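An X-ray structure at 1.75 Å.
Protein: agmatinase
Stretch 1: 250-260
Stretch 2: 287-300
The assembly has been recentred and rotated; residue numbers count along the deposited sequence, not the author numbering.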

# COMPACT_ATOMS: atom_id res chain seq x y z
N THR A 250 0.37 -17.56 -19.20
CA THR A 250 0.29 -16.14 -19.51
C THR A 250 -1.20 -15.99 -19.77
O THR A 250 -1.92 -17.00 -19.88
N TYR A 251 -1.69 -14.76 -19.85
CA TYR A 251 -3.10 -14.54 -20.11
C TYR A 251 -3.44 -15.20 -21.45
O TYR A 251 -4.46 -15.89 -21.58
N ALA A 252 -2.58 -15.01 -22.44
CA ALA A 252 -2.80 -15.57 -23.77
C ALA A 252 -2.92 -17.10 -23.79
O ALA A 252 -3.78 -17.65 -24.47
N GLN A 253 -2.07 -17.78 -23.03
CA GLN A 253 -2.13 -19.24 -23.00
C GLN A 253 -3.42 -19.73 -22.35
O GLN A 253 -4.07 -20.65 -22.86
N GLY A 254 -3.77 -19.14 -21.22
CA GLY A 254 -4.99 -19.54 -20.54
C GLY A 254 -6.19 -19.32 -21.45
O GLY A 254 -7.08 -20.17 -21.55
N MET A 255 -6.20 -18.18 -22.13
CA MET A 255 -7.28 -17.83 -23.04
C MET A 255 -7.35 -18.76 -24.25
O MET A 255 -8.44 -19.08 -24.73
N LYS A 256 -6.20 -19.18 -24.76
CA LYS A 256 -6.19 -20.09 -25.91
C LYS A 256 -6.80 -21.44 -25.50
O LYS A 256 -7.51 -22.07 -26.29
N ILE A 257 -6.50 -21.87 -24.28
CA ILE A 257 -7.03 -23.13 -23.77
C ILE A 257 -8.55 -23.05 -23.66
O ILE A 257 -9.27 -23.93 -24.13
N LEU A 258 -9.04 -21.98 -23.04
CA LEU A 258 -10.48 -21.81 -22.89
C LEU A 258 -11.16 -21.66 -24.25
O LEU A 258 -12.22 -22.23 -24.49
N ALA A 259 -10.56 -20.88 -25.14
CA ALA A 259 -11.13 -20.66 -26.46
C ALA A 259 -11.27 -21.98 -27.22
O ALA A 259 -12.30 -22.24 -27.85
N ALA A 260 -10.23 -22.81 -27.15
CA ALA A 260 -10.24 -24.09 -27.84
C ALA A 260 -11.36 -24.98 -27.32
O ALA A 260 -12.09 -25.60 -28.10
N LEU A 287 -8.71 -6.55 -13.07
CA LEU A 287 -8.97 -6.00 -14.40
C LEU A 287 -8.78 -7.08 -15.46
O LEU A 287 -9.66 -7.29 -16.31
N LEU A 288 -7.66 -7.79 -15.40
CA LEU A 288 -7.37 -8.85 -16.34
C LEU A 288 -8.31 -10.04 -16.22
O LEU A 288 -8.71 -10.62 -17.23
N MET A 289 -8.67 -10.42 -15.00
CA MET A 289 -9.56 -11.55 -14.82
C MET A 289 -11.01 -11.26 -15.22
O MET A 289 -11.74 -12.17 -15.62
N ALA A 290 -11.44 -10.01 -15.10
CA ALA A 290 -12.79 -9.66 -15.52
C ALA A 290 -12.81 -9.76 -17.05
O ALA A 290 -13.78 -10.22 -17.65
N ARG A 291 -11.71 -9.33 -17.68
CA ARG A 291 -11.63 -9.39 -19.14
C ARG A 291 -11.62 -10.85 -19.59
O ARG A 291 -12.23 -11.20 -20.60
N LEU A 292 -10.91 -11.70 -18.86
CA LEU A 292 -10.85 -13.11 -19.22
C LEU A 292 -12.26 -13.69 -19.26
O LEU A 292 -12.60 -14.46 -20.17
N VAL A 293 -13.09 -13.34 -18.28
CA VAL A 293 -14.45 -13.86 -18.25
C VAL A 293 -15.21 -13.36 -19.47
O VAL A 293 -15.87 -14.15 -20.16
N MET A 294 -15.10 -12.07 -19.75
CA MET A 294 -15.80 -11.50 -20.90
C MET A 294 -15.29 -12.05 -22.23
O MET A 294 -16.08 -12.31 -23.14
N GLU A 295 -13.98 -12.23 -22.35
CA GLU A 295 -13.43 -12.76 -23.58
C GLU A 295 -13.84 -14.22 -23.73
O GLU A 295 -14.13 -14.69 -24.83
N THR A 296 -13.88 -14.96 -22.62
CA THR A 296 -14.28 -16.35 -22.70
C THR A 296 -15.72 -16.44 -23.20
O THR A 296 -16.04 -17.28 -24.05
N LEU A 297 -16.59 -15.58 -22.70
CA LEU A 297 -17.98 -15.58 -23.14
C LEU A 297 -18.08 -15.24 -24.63
O LEU A 297 -18.95 -15.75 -25.33
N CYS A 298 -17.18 -14.38 -25.12
CA CYS A 298 -17.19 -14.03 -26.54
C CYS A 298 -16.97 -15.31 -27.32
O CYS A 298 -17.66 -15.59 -28.30
N GLU A 299 -15.97 -16.08 -26.88
CA GLU A 299 -15.63 -17.34 -27.53
C GLU A 299 -16.79 -18.31 -27.41
O GLU A 299 -17.15 -18.97 -28.39
N VAL A 300 -17.37 -18.42 -26.22
CA VAL A 300 -18.49 -19.34 -26.03
C VAL A 300 -19.63 -19.06 -27.01
O VAL A 300 -20.06 -19.95 -27.75

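Two helices, 251-260 and 287-300, pack side by side with their N-to-C directions only 29° apart and their axes 9.3 Å apart at closest approach. The backbones draw nearer toward the C-terminal end, from 7.0 Å between Met255 CA and Leu292 CA to 5.7 Å between Ala259 CA and Glu299 CA, where Ala259 has no more than a methyl for a side chain.

The packing is of the knob-into-hole kind. Tyr251, one helical turn before Met255, points toward the second helix with chi1 t and sits among Leu288, Arg291, Leu292 and Glu295. Met255, also t at chi1 and then p at chi2, fills the next hole, formed by Leu292, Glu295, Thr296 and Glu299. Its flexible, unbranched chain can follow the groove, carrying Met255 CE to 3.4 Å from Thr296 OG1 and to 4.0 Å from Glu299 CG.

Apolar contacts centre on Leu292, whose t, p rotamer serves several neighbours. Leu292 CD1 lies over one face of the Tyr251 ring, 4.0 Å from the centroid in a CH-pi contact, and 3.7 Å from Met255 SD. Leu292 CD2 lies 4.0 Å from CD1 of Leu258, a residue in the m, t rotamer that also points toward the second helix. Leu288 adds a looser contact, Leu288 CG lying 4.5 Å from Tyr251 CD1, while its carbonyl oxygen approaches the ring edge, with Leu288 O 3.4 Å from Tyr251 CE1. At the far end, the methyl carbon Ala259 CB packs against the carboxylate carbon Glu299 CD at 3.8 Å.

The polar contacts gather around the tip of Tyr251. A tyrosine suits this place because its ring packs against leucine while its hydroxyl reaches a charged group: Tyr251 OH donates a hydrogen bond to Glu295 OE2 at 2.8 Å, a hydrogen bond that joins the two stretches. The extended Glu295, t at both chi1 and chi2, brings the same oxygen to a salt bridge within its own helix, with Arg291 NH2 3.0 Å from Glu295 OE2. Arg291 NE donates to Glu295 OE2 as well, at 3.3 Å. Arg291 leaves its backbone sideways, but the end of its long chain comes nearer the first helix, placing Arg291 NE 3.0 Å from Tyr251 OH.

Thr296, chi1 m, turns its hydroxyl back, so that Thr296 OG1 donates to Leu292 O at 2.7 Å. With its hydroxyl thus satisfied inside the helix, it can sit beside apolar groups, including Leu258 CD1, 3.5 Å from Thr296 OG1. At the start of the first helix, Thr250 OG1 caps Gln253 N at 3.0 Å, beyond reach of the second helix.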

# COMPACT_ATOMS: atom_id res chain seq x y z
CB THR A 250 1.02 -15.77 -20.82
OG1 THR A 250 0.43 -16.50 -21.90
CG2 THR A 250 2.50 -16.10 -20.74
CB TYR A 251 -3.41 -13.04 -20.18
CG TYR A 251 -4.85 -12.70 -20.53
CD1 TYR A 251 -5.76 -12.31 -19.54
CD2 TYR A 251 -5.31 -12.78 -21.85
CE1 TYR A 251 -7.09 -12.02 -19.86
CE2 TYR A 251 -6.64 -12.49 -22.18
CZ TYR A 251 -7.52 -12.11 -21.18
OH TYR A 251 -8.83 -11.82 -21.49
CB ALA A 252 -1.69 -15.13 -24.72
CB GLN A 253 -0.93 -19.79 -22.23
CG GLN A 253 0.40 -19.51 -22.88
CD GLN A 253 1.54 -19.95 -22.00
OE1 GLN A 253 1.55 -19.65 -20.81
NE2 GLN A 253 2.50 -20.67 -22.58
CB MET A 255 -7.12 -16.37 -23.48
CG MET A 255 -8.39 -15.73 -24.03
SD MET A 255 -9.78 -15.82 -22.88
CE MET A 255 -10.83 -16.97 -23.76
CB LYS A 256 -4.76 -20.32 -26.41
CG LYS A 256 -4.17 -19.16 -27.18
CD LYS A 256 -2.85 -19.56 -27.82
CE LYS A 256 -2.28 -18.44 -28.67
NZ LYS A 256 -1.91 -17.25 -27.86
CB ILE A 257 -6.43 -23.46 -22.38
CG1 ILE A 257 -4.94 -23.78 -22.52
CG2 ILE A 257 -7.15 -24.66 -21.75
CD1 ILE A 257 -4.20 -23.82 -21.22
CB LEU A 258 -10.79 -20.59 -22.02
CG LEU A 258 -10.27 -20.70 -20.57
CD1 LEU A 258 -10.34 -19.34 -19.88
CD2 LEU A 258 -11.09 -21.74 -19.81
CB ALA A 259 -10.27 -19.68 -27.25
CB ALA A 260 -8.90 -24.79 -27.65
CB LEU A 287 -8.04 -4.81 -14.67
CG LEU A 287 -8.50 -3.55 -13.93
CD1 LEU A 287 -7.45 -2.46 -14.00
CD2 LEU A 287 -9.82 -3.07 -14.54
CB LEU A 288 -5.93 -9.34 -16.20
CG LEU A 288 -4.93 -8.64 -17.12
CD1 LEU A 288 -4.98 -7.13 -16.90
CD2 LEU A 288 -3.53 -9.19 -16.88
CB MET A 289 -9.48 -12.08 -13.39
CG MET A 289 -8.15 -12.76 -13.08
SD MET A 289 -7.75 -14.23 -14.10
CE MET A 289 -9.35 -14.67 -14.76
CB ALA A 290 -13.13 -8.24 -15.08
CB ARG A 291 -10.38 -8.70 -19.66
CG ARG A 291 -10.33 -8.72 -21.18
CD ARG A 291 -8.99 -8.33 -21.76
NE ARG A 291 -8.71 -9.16 -22.93
CZ ARG A 291 -7.83 -8.86 -23.88
NH1 ARG A 291 -7.15 -7.73 -23.81
NH2 ARG A 291 -7.64 -9.70 -24.88
CB LEU A 292 -10.02 -13.91 -18.20
CG LEU A 292 -9.75 -15.35 -18.66
CD1 LEU A 292 -8.47 -15.36 -19.50
CD2 LEU A 292 -9.55 -16.28 -17.47
CB VAL A 293 -15.20 -13.43 -16.97
CG1 VAL A 293 -16.67 -13.84 -17.06
CG2 VAL A 293 -14.57 -14.08 -15.74
CB MET A 294 -15.70 -9.96 -20.90
CG MET A 294 -16.45 -9.26 -19.77
SD MET A 294 -18.12 -9.87 -19.49
CE MET A 294 -18.95 -9.32 -21.03
CB GLU A 295 -11.91 -12.65 -23.62
CG GLU A 295 -11.31 -13.14 -24.94
CD GLU A 295 -9.85 -12.76 -25.12
OE1 GLU A 295 -9.25 -13.15 -26.14
OE2 GLU A 295 -9.30 -12.08 -24.23
CB THR A 296 -14.16 -17.06 -21.33
OG1 THR A 296 -12.78 -17.08 -20.95
CG2 THR A 296 -14.67 -18.49 -21.42
CB LEU A 297 -18.80 -14.59 -22.31
CG LEU A 297 -19.00 -14.98 -20.84
CD1 LEU A 297 -19.63 -13.83 -20.08
CD2 LEU A 297 -19.87 -16.23 -20.76
CB CYS A 298 -16.07 -13.06 -26.89
SG CYS A 298 -16.35 -11.36 -26.44
CB GLU A 299 -14.37 -17.94 -26.89
CG GLU A 299 -13.09 -17.12 -27.06
CD GLU A 299 -12.65 -17.00 -28.50
OE1 GLU A 299 -13.04 -17.86 -29.32
OE2 GLU A 299 -11.89 -16.06 -28.82
CB VAL A 300 -19.03 -19.27 -24.58
CG1 VAL A 300 -20.36 -20.02 -24.48
CG2 VAL A 300 -18.02 -19.89 -23.62